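Local coordinates for NikO protein (Streptomyces tendae, PDB 4FQD), which is an enolpyruvyl transferase essential in nikkomycin biosynthesis, belonging to the MurA branch of the EPSP synthase family, whose members transfer the enolpyruvyl group of phosphoenolpyruvate, at residues Q344-A348 and R368-A372; T358-E362 and T387-V391. The protein carries 4 engineered substitutions. All coordinates share one frame; numbering follows the deposited sequence.

Overall arrangement
Contacts 1 and 2 belong to one four-stranded sheet and its covering helix in the beta/alpha inverse barrel of the EPSP synthase family, their centres 9 Å apart and on the same side of the centre of the chain. Their segments interleave along the chain: 344-348 on a helix, 358-362 on the strand that follows, 368-372 in the loop after that strand, and 387-391 at the start of strand 388-393. Contact 2 pairs the two inner strands of the mixed sheet. Besides a probable hydrogen bond of Gln344 with Glu362, Phe369 packs on Leu389 and Ala348 on Ile360, so helix 344-351 and the 368-372 loop cover the Ile360 and Leu389 face.

Contact 1 of 2, residues Q344-A348 and R368-A372; sequences QPFLA and RFGFA
With chi1 at 59°, CG of Phe371 sits between the backbone N and the carbonyl carbon, which swings the ring toward the first turn of helix 344-351, where Pro345 covers one of its faces. The CH-pi geometry is clear: Pro345 CB is 3.9 Å from the Phe371 ring centroid and 16° off the ring normal. Beside it, Pro345 CG comes within 3.7 Å of Phe371 CE1, and Ala348 CB comes in obliquely at CE2 of Phe371 (4.0 Å), on the same side of the ring plane as Pro345.

Gln344, its chain bent at chi2, brings OE1 up to the CE1 atoms of both phenylalanines. This OE1 lies in the plane of the Phe371 ring at the edge, 3.5 Å from CE1, and meets Phe369 obliquely, 3.3 Å from its CE1, the Phe369 ring plane being turned 61° from the amide. No hydrogen bond crosses between the segments, and the polar ends find partners beyond them: Gln344 NE2 probably bonds to Glu362 OE1 on strand 356-362, while Arg368 forms a salt bridge with Asp342 and lies near a bound sulfate. A type I turn from Phe369 to Ala372 sets the two rings on the loop that leads into helix 372-378.

The contact therefore coheres mainly through apolar and CH-pi packing, with Gln344 OE1 probably drawn weakly to the positively polarised edge of the Phe371 ring.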
loop_
_atom_site.group_PDB
_atom_site.type_symbol
_atom_site.label_atom_id
_atom_site.label_comp_id
_atom_site.label_asym_id
_atom_site.label_seq_id
_atom_site.Cartn_x
_atom_site.Cartn_y
_atom_site.Cartn_z
ATOM N N GLN A 344 -7.628 -10.544 2.204
ATOM C CA GLN A 344 -8.137 -9.216 1.860
ATOM C C GLN A 344 -9.671 -9.040 1.835
ATOM O O GLN A 344 -10.170 -8.023 2.318
ATOM C CB GLN A 344 -7.484 -8.724 0.559
ATOM C CG GLN A 344 -8.441 -8.138 -0.455
ATOM C CD GLN A 344 -8.276 -8.765 -1.823
ATOM O OE1 GLN A 344 -9.256 -9.116 -2.479
ATOM N NE2 GLN A 344 -7.030 -8.908 -2.265
ATOM N N PRO A 345 -10.424 -10.013 1.282
ATOM C CA PRO A 345 -11.881 -9.814 1.279
ATOM C C PRO A 345 -12.489 -9.719 2.680
ATOM O O PRO A 345 -13.440 -8.964 2.886
ATOM C CB PRO A 345 -12.404 -11.067 0.569
ATOM C CG PRO A 345 -11.275 -11.516 -0.279
ATOM C CD PRO A 345 -10.042 -11.211 0.512
ATOM N N PHE A 346 -11.942 -10.473 3.626
ATOM C CA PHE A 346 -12.451 -10.459 4.993
ATOM C C PHE A 346 -12.057 -9.175 5.715
ATOM O O PHE A 346 -12.775 -8.700 6.594
ATOM C CB PHE A 346 -11.956 -11.685 5.758
ATOM C CG PHE A 346 -12.276 -12.985 5.081
ATOM C CD1 PHE A 346 -13.538 -13.546 5.192
ATOM C CD2 PHE A 346 -11.319 -13.643 4.328
ATOM C CE1 PHE A 346 -13.838 -14.739 4.566
ATOM C CE2 PHE A 346 -11.611 -14.839 3.701
ATOM C CZ PHE A 346 -12.873 -15.388 3.820
ATOM N N LEU A 347 -10.914 -8.615 5.335
ATOM C CA LEU A 347 -10.464 -7.349 5.893
ATOM C C LEU A 347 -11.289 -6.200 5.326
ATOM O O LEU A 347 -11.468 -5.168 5.975
ATOM C CB LEU A 347 -8.978 -7.139 5.602
ATOM C CG LEU A 347 -8.052 -8.202 6.198
ATOM C CD1 LEU A 347 -6.619 -7.994 5.744
ATOM C CD2 LEU A 347 -8.142 -8.190 7.715
ATOM N N ALA A 348 -11.790 -6.389 4.110
ATOM C CA ALA A 348 -12.655 -5.404 3.473
ATOM C C ALA A 348 -13.987 -5.322 4.206
ATOM O O ALA A 348 -14.538 -4.238 4.393
ATOM C CB ALA A 348 -12.873 -5.755 2.011
ATOM N N ARG A 368 -9.369 -9.594 -8.477
ATOM C CA ARG A 368 -10.131 -10.464 -7.583
ATOM C C ARG A 368 -10.915 -9.660 -6.546
ATOM O O ARG A 368 -11.005 -10.032 -5.374
ATOM C CB ARG A 368 -9.251 -11.537 -6.930
ATOM C CG ARG A 368 -8.179 -11.022 -5.992
ATOM C CD ARG A 368 -7.493 -12.178 -5.284
ATOM N NE ARG A 368 -8.402 -12.922 -4.416
ATOM C CZ ARG A 368 -8.049 -13.989 -3.705
ATOM N NH1 ARG A 368 -6.803 -14.442 -3.760
ATOM N NH2 ARG A 368 -8.941 -14.605 -2.940
ATOM N N PHE A 369 -11.485 -8.550 -7.000
ATOM C CA PHE A 369 -12.401 -7.766 -6.188
ATOM C C PHE A 369 -13.820 -8.014 -6.678
ATOM O O PHE A 369 -14.664 -7.120 -6.649
ATOM C CB PHE A 369 -12.059 -6.279 -6.282
ATOM C CG PHE A 369 -10.750 -5.915 -5.645
ATOM C CD1 PHE A 369 -10.368 -6.487 -4.441
ATOM C CD2 PHE A 369 -9.896 -5.007 -6.250
ATOM C CE1 PHE A 369 -9.162 -6.154 -3.851
ATOM C CE2 PHE A 369 -8.689 -4.671 -5.665
ATOM C CZ PHE A 369 -8.321 -5.246 -4.464
ATOM N N GLY A 370 -14.073 -9.238 -7.133
ATOM C CA GLY A 370 -15.372 -9.609 -7.665
ATOM C C GLY A 370 -16.455 -9.703 -6.606
ATOM O O GLY A 370 -17.640 -9.798 -6.926
ATOM N N PHE A 371 -16.047 -9.683 -5.342
ATOM C CA PHE A 371 -16.990 -9.718 -4.231
ATOM C C PHE A 371 -17.567 -8.331 -3.961
ATOM O O PHE A 371 -18.638 -8.198 -3.369
ATOM C CB PHE A 371 -16.308 -10.258 -2.969
ATOM C CG PHE A 371 -15.110 -9.456 -2.533
ATOM C CD1 PHE A 371 -13.845 -9.759 -3.006
ATOM C CD2 PHE A 371 -15.251 -8.401 -1.646
ATOM C CE1 PHE A 371 -12.743 -9.024 -2.606
ATOM C CE2 PHE A 371 -14.155 -7.662 -1.243
ATOM C CZ PHE A 371 -12.899 -7.975 -1.723
ATOM N N ALA A 372 -16.845 -7.305 -4.401
ATOM C CA ALA A 372 -17.220 -5.913 -4.141
ATOM C C ALA A 372 -18.609 -5.481 -4.642
ATOM O O ALA A 372 -19.365 -4.872 -3.885
ATOM C CB ALA A 372 -16.130 -4.952 -4.642
#

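Contact 2 of 2, residues T358-E362 and T387-V391; sequences TYIRE and TVLRV
Ile360 and Leu389 face each other as an antiparallel hydrogen-bonded pair, and both of their bonds are short: Ile360 N to Leu389 O and Leu389 N to Ile360 O are each 2.7 Å, the latter almost straight at 179°. Thr358 and Val391 form a second such pair, again bonded in both directions, with Thr358 N to Val391 O at 2.9 Å. A fifth bond, Glu362 N to Thr387 O at 2.8 Å, carries the ladder past the start of strand 388-393. Thr358 O, Ile360 O and Thr387 O each take a CA-H...O contact as well, such as Arg390 CA to Thr358 O at 3.3 Å.

At the non-hydrogen-bonded pairs the side chains meet on the face that carries Tyr359 and Arg361. Tyr359 and Arg390 lie side by side and point the same way, with CE2 of Tyr359 3.7 Å from Arg390 CG and the ring and guanidinium planes 63° apart. Extended from CG to NE, Arg361 lays one guanidinium face over Val388, CG2 being 3.5 Å from NH1. A water joins Thr387 OG1 to Arg361 NE, the latter link weak; this NE also lies close to Arg361 NE of the second subunit, a pair of like charges. Arg390 NE bonds to the Ala185 carbonyl of the second subunit and NH1 to Asp392, while the Glu362 carboxylate is met by Ser341, the backbone N of Val364 and Trp365, and probably Gln344.

The axes of the two short segments run 162° apart, antiparallel. Strand 331-334 bonds to the other edge of 356-362, and 382-385 to the other edge of 388-393; Ile360 packs on helix 344-351 and Leu389 on Phe369 and Phe371, whereas the Tyr359 and Arg390 face meets the second subunit.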
loop_
_atom_site.group_PDB
_atom_site.type_symbol
_atom_site.label_atom_id
_atom_site.label_comp_id
_atom_site.label_asym_id
_atom_site.label_seq_id
_atom_site.Cartn_x
_atom_site.Cartn_y
_atom_site.Cartn_z
ATOM N N THR A 358 -10.998 2.625 4.111
ATOM C CA THR A 358 -10.017 1.547 4.099
ATOM C C THR A 358 -9.524 1.321 2.676
ATOM O O THR A 358 -10.315 1.061 1.771
ATOM C CB THR A 358 -10.597 0.235 4.660
ATOM O OG1 THR A 358 -10.707 0.330 6.086
ATOM C CG2 THR A 358 -9.691 -0.939 4.314
ATOM N N TYR A 359 -8.214 1.427 2.481
ATOM C CA TYR A 359 -7.623 1.275 1.157
ATOM C C TYR A 359 -6.924 -0.071 1.024
ATOM O O TYR A 359 -6.004 -0.382 1.780
ATOM C CB TYR A 359 -6.639 2.412 0.876
ATOM C CG TYR A 359 -7.246 3.790 0.997
ATOM C CD1 TYR A 359 -7.263 4.458 2.216
ATOM C CD2 TYR A 359 -7.801 4.426 -0.105
ATOM C CE1 TYR A 359 -7.817 5.718 2.333
ATOM C CE2 TYR A 359 -8.358 5.687 0.001
ATOM C CZ TYR A 359 -8.362 6.328 1.223
ATOM O OH TYR A 359 -8.914 7.584 1.334
ATOM N N ILE A 360 -7.366 -0.866 0.058
ATOM C CA ILE A 360 -6.801 -2.192 -0.157
ATOM C C ILE A 360 -6.191 -2.315 -1.548
ATOM O O ILE A 360 -6.877 -2.131 -2.554
ATOM C CB ILE A 360 -7.865 -3.290 0.027
ATOM C CG1 ILE A 360 -8.456 -3.227 1.438
ATOM C CG2 ILE A 360 -7.267 -4.661 -0.253
ATOM C CD1 ILE A 360 -9.541 -4.248 1.696
ATOM N N ARG A 361 -4.899 -2.621 -1.599
ATOM C CA ARG A 361 -4.212 -2.789 -2.873
ATOM C C ARG A 361 -3.799 -4.238 -3.099
ATOM O O ARG A 361 -3.179 -4.861 -2.238
ATOM C CB ARG A 361 -2.984 -1.883 -2.951
ATOM C CG ARG A 361 -2.402 -1.769 -4.348
ATOM C CD ARG A 361 -1.161 -0.902 -4.353
ATOM N NE ARG A 361 -0.994 -0.204 -5.623
ATOM C CZ ARG A 361 -1.396 1.042 -5.846
ATOM N NH1 ARG A 361 -1.984 1.733 -4.881
ATOM N NH2 ARG A 361 -1.206 1.600 -7.033
ATOM N N GLU A 362 -4.146 -4.763 -4.269
ATOM C CA GLU A 362 -3.809 -6.132 -4.633
ATOM C C GLU A 362 -2.512 -6.175 -5.434
ATOM O O GLU A 362 -2.410 -5.561 -6.496
ATOM C CB GLU A 362 -4.945 -6.752 -5.445
ATOM C CG GLU A 362 -4.620 -8.114 -6.018
ATOM C CD GLU A 362 -4.452 -9.170 -4.947
ATOM O OE1 GLU A 362 -5.391 -9.361 -4.147
ATOM O OE2 GLU A 362 -3.379 -9.806 -4.905
ATOM N N THR A 387 -6.101 -2.191 -9.438
ATOM C CA THR A 387 -5.540 -3.003 -8.362
ATOM C C THR A 387 -5.987 -2.523 -6.990
ATOM O O THR A 387 -5.601 -3.098 -5.972
ATOM C CB THR A 387 -4.000 -2.957 -8.363
ATOM O OG1 THR A 387 -3.564 -1.704 -7.822
ATOM C CG2 THR A 387 -3.453 -3.104 -9.766
ATOM N N VAL A 388 -6.787 -1.463 -6.957
ATOM C CA VAL A 388 -7.143 -0.827 -5.695
ATOM C C VAL A 388 -8.623 -0.958 -5.356
ATOM O O VAL A 388 -9.489 -0.716 -6.195
ATOM C CB VAL A 388 -6.747 0.666 -5.695
ATOM C CG1 VAL A 388 -7.233 1.358 -4.425
ATOM C CG2 VAL A 388 -5.242 0.809 -5.844
ATOM N N LEU A 389 -8.899 -1.351 -4.117
ATOM C CA LEU A 389 -10.258 -1.376 -3.592
ATOM C C LEU A 389 -10.357 -0.466 -2.374
ATOM O O LEU A 389 -9.508 -0.511 -1.483
ATOM C CB LEU A 389 -10.661 -2.802 -3.214
ATOM C CG LEU A 389 -11.885 -2.950 -2.305
ATOM C CD1 LEU A 389 -13.143 -2.443 -2.994
ATOM C CD2 LEU A 389 -12.052 -4.398 -1.866
ATOM N N ARG A 390 -11.393 0.365 -2.339
ATOM C CA ARG A 390 -11.602 1.267 -1.216
ATOM C C ARG A 390 -12.963 1.030 -0.573
ATOM O O ARG A 390 -13.967 0.875 -1.266
ATOM C CB ARG A 390 -11.483 2.724 -1.665
ATOM C CG ARG A 390 -11.463 3.728 -0.524
ATOM C CD ARG A 390 -12.419 4.875 -0.797
ATOM N NE ARG A 390 -12.268 5.401 -2.151
ATOM C CZ ARG A 390 -13.265 5.900 -2.874
ATOM N NH1 ARG A 390 -14.494 5.940 -2.375
ATOM N NH2 ARG A 390 -13.036 6.355 -4.098
ATOM N N VAL A 391 -12.987 0.994 0.755
ATOM C CA VAL A 391 -14.232 0.847 1.497
ATOM C C VAL A 391 -14.512 2.102 2.318
ATOM O O VAL A 391 -13.688 2.517 3.133
ATOM C CB VAL A 391 -14.196 -0.383 2.427
ATOM C CG1 VAL A 391 -15.463 -0.453 3.268
ATOM C CG2 VAL A 391 -14.021 -1.657 1.614
HETATM O O HOH W 1 -0.497 -1.895 -8.429
#